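Local coordinates for protein beta-xylosidase (Uncultured organism, PDB 4MLG) that probably hydrolyses xylo-oligosaccharides, releasing xylose, as a calcium-containing beta-xylosidase of glycoside hydrolase family 43 with a beta-propeller fold, at residues A[108-112]-A[128-134]. Residues are numbered along the deposited sequence; the frame is centred on the assembly and turned at random.
Sequences FRIGV and PIKGSYS
I110 O takes the backbone N-H of I129 at 2.8 Å, a nearly straight bond (168° at the hydrogen), and there the 128-134 loop, running antiparallel to strand 108-112, is fastened to it. The loop then swings out through a type II turn from I129 to S132, closed by S132 N to I129 O at 3.1 Å; G131 takes the positive phi that favours glycine. On its return the chain offers a side chain to the strand instead of its backbone: S132 OG accepts from I110 N at 3.3 Å and also donates to I129 O, joining turn and strand. At the F108 end, Y133 CA makes a CH...O contact with F108 O at 3.4 Å, and a water donates to F108 O while accepting from S134 N.

Strand 108-115 belongs to an antiparallel sheet, a blade of the beta-propeller. Its opposite edge bonds to L101 and F99 of strand 94-102, while this loop leads to strand 138-141 of the next sheet.

R109 CB rests against P128 CB at 3.6 Å. Beyond it the side chain bends at chi2 (-64°, about CB-CG), which carries NH1 to S132 O. The bond is 2.7 Å long, with S132 O almost in the guanidinium plane and receiving the N-H nearly end-on. The same group crosses the dimer interface, with NH2 in a salt bridge to D103 and NH1 bonded to N105, both of the second subunit. An alanine here would keep the CB contact but would probably leave S132 O without this donor and D103 of the second subunit without this counter-charge. Farther along, I129 CD1 meets V112 CG2 at 3.7 Å and I110 CG2 at 4.1 Å.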
loop_
_atom_site.group_PDB
_atom_site.type_symbol
_atom_site.label_atom_id
_atom_site.label_comp_id
_atom_site.label_asym_id
_atom_site.label_seq_id
_atom_site.Cartn_x
_atom_site.Cartn_y
_atom_site.Cartn_z
ATOM N N PHE A 108 -4.521 0.665 -5.323
ATOM C CA PHE A 108 -4.611 2.010 -5.880
ATOM C C PHE A 108 -3.970 3.053 -4.974
ATOM O O PHE A 108 -4.339 3.198 -3.809
ATOM C CB PHE A 108 -6.061 2.390 -6.202
ATOM C CG PHE A 108 -6.388 2.330 -7.669
ATOM C CD1 PHE A 108 -5.775 3.194 -8.565
ATOM C CD2 PHE A 108 -7.306 1.412 -8.155
ATOM C CE1 PHE A 108 -6.067 3.140 -9.917
ATOM C CE2 PHE A 108 -7.605 1.355 -9.505
ATOM C CZ PHE A 108 -6.983 2.219 -10.386
ATOM N N ARG A 109 -2.991 3.763 -5.523
ATOM C CA ARG A 109 -2.325 4.848 -4.820
ATOM C C ARG A 109 -2.430 6.101 -5.673
ATOM O O ARG A 109 -2.896 6.046 -6.813
ATOM C CB ARG A 109 -0.853 4.511 -4.570
ATOM C CG ARG A 109 -0.615 3.240 -3.768
ATOM C CD ARG A 109 -1.158 3.355 -2.354
ATOM N NE ARG A 109 -0.676 2.279 -1.492
ATOM C CZ ARG A 109 -0.983 2.158 -0.205
ATOM N NH1 ARG A 109 -1.779 3.044 0.377
ATOM N NH2 ARG A 109 -0.495 1.148 0.504
ATOM N N ILE A 110 -2.000 7.231 -5.120
ATOM C CA ILE A 110 -2.025 8.490 -5.854
ATOM C C ILE A 110 -0.633 9.107 -5.909
ATOM O O ILE A 110 -0.007 9.338 -4.875
ATOM C CB ILE A 110 -3.017 9.487 -5.229
ATOM C CG1 ILE A 110 -4.442 8.934 -5.307
ATOM C CG2 ILE A 110 -2.933 10.838 -5.928
ATOM C CD1 ILE A 110 -5.489 9.833 -4.683
ATOM N N GLY A 111 -0.151 9.366 -7.120
ATOM C CA GLY A 111 1.182 9.907 -7.305
ATOM C C GLY A 111 1.172 11.351 -7.767
ATOM O O GLY A 111 0.131 11.874 -8.173
ATOM N N VAL A 112 2.336 11.993 -7.709
ATOM C CA VAL A 112 2.464 13.390 -8.104
ATOM C C VAL A 112 3.449 13.566 -9.257
ATOM O O VAL A 112 4.565 13.046 -9.218
ATOM C CB VAL A 112 2.914 14.268 -6.920
ATOM C CG1 VAL A 112 3.114 15.708 -7.367
ATOM C CG2 VAL A 112 1.900 14.194 -5.791
ATOM N N PRO A 128 4.480 6.986 -4.501
ATOM C CA PRO A 128 3.149 7.572 -4.336
ATOM C C PRO A 128 3.045 8.362 -3.037
ATOM O O PRO A 128 3.888 8.203 -2.154
ATOM C CB PRO A 128 2.237 6.344 -4.276
ATOM C CG PRO A 128 3.115 5.251 -3.775
ATOM C CD PRO A 128 4.453 5.517 -4.395
ATOM N N ILE A 129 2.022 9.205 -2.934
ATOM C CA ILE A 129 1.779 9.993 -1.732
ATOM C C ILE A 129 1.563 9.092 -0.519
ATOM O O ILE A 129 0.803 8.126 -0.582
ATOM C CB ILE A 129 0.549 10.907 -1.908
ATOM C CG1 ILE A 129 0.762 11.874 -3.075
ATOM C CG2 ILE A 129 0.254 11.674 -0.628
ATOM C CD1 ILE A 129 -0.417 12.797 -3.324
ATOM N N LYS A 130 2.241 9.407 0.579
ATOM C CA LYS A 130 2.127 8.629 1.806
ATOM C C LYS A 130 0.701 8.643 2.347
ATOM O O LYS A 130 0.117 9.707 2.556
ATOM C CB LYS A 130 3.091 9.166 2.865
ATOM C CG LYS A 130 4.549 9.140 2.443
ATOM C CD LYS A 130 5.425 9.865 3.450
ATOM C CE LYS A 130 6.895 9.726 3.093
ATOM N NZ LYS A 130 7.192 10.225 1.722
ATOM N N GLY A 131 0.145 7.456 2.567
ATOM C CA GLY A 131 -1.188 7.328 3.127
ATOM C C GLY A 131 -2.287 7.353 2.082
ATOM O O GLY A 131 -3.450 7.093 2.390
ATOM N N SER A 132 -1.916 7.663 0.844
ATOM C CA SER A 132 -2.885 7.771 -0.242
ATOM C C SER A 132 -3.509 6.423 -0.585
ATOM O O SER A 132 -2.861 5.380 -0.477
ATOM C CB SER A 132 -2.229 8.370 -1.486
ATOM O OG SER A 132 -1.169 7.549 -1.944
ATOM N N TYR A 133 -4.771 6.453 -0.997
ATOM C CA TYR A 133 -5.480 5.246 -1.401
ATOM C C TYR A 133 -6.652 5.592 -2.312
ATOM O O TYR A 133 -6.971 6.767 -2.500
ATOM C CB TYR A 133 -5.952 4.456 -0.177
ATOM C CG TYR A 133 -6.961 5.170 0.698
ATOM C CD1 TYR A 133 -8.321 4.933 0.554
ATOM C CD2 TYR A 133 -6.554 6.065 1.681
ATOM C CE1 TYR A 133 -9.248 5.571 1.353
ATOM C CE2 TYR A 133 -7.476 6.710 2.487
ATOM C CZ TYR A 133 -8.823 6.458 2.317
ATOM O OH TYR A 133 -9.750 7.092 3.113
ATOM N N SER A 134 -7.280 4.565 -2.877
ATOM C CA SER A 134 -8.377 4.740 -3.829
ATOM C C SER A 134 -7.963 5.590 -5.033
ATOM O O SER A 134 -6.781 5.663 -5.368
ATOM C CB SER A 134 -9.617 5.322 -3.146
ATOM O OG SER A 134 -10.735 5.286 -4.014
HETATM O O HOH W 1 -6.193 1.583 -2.588
#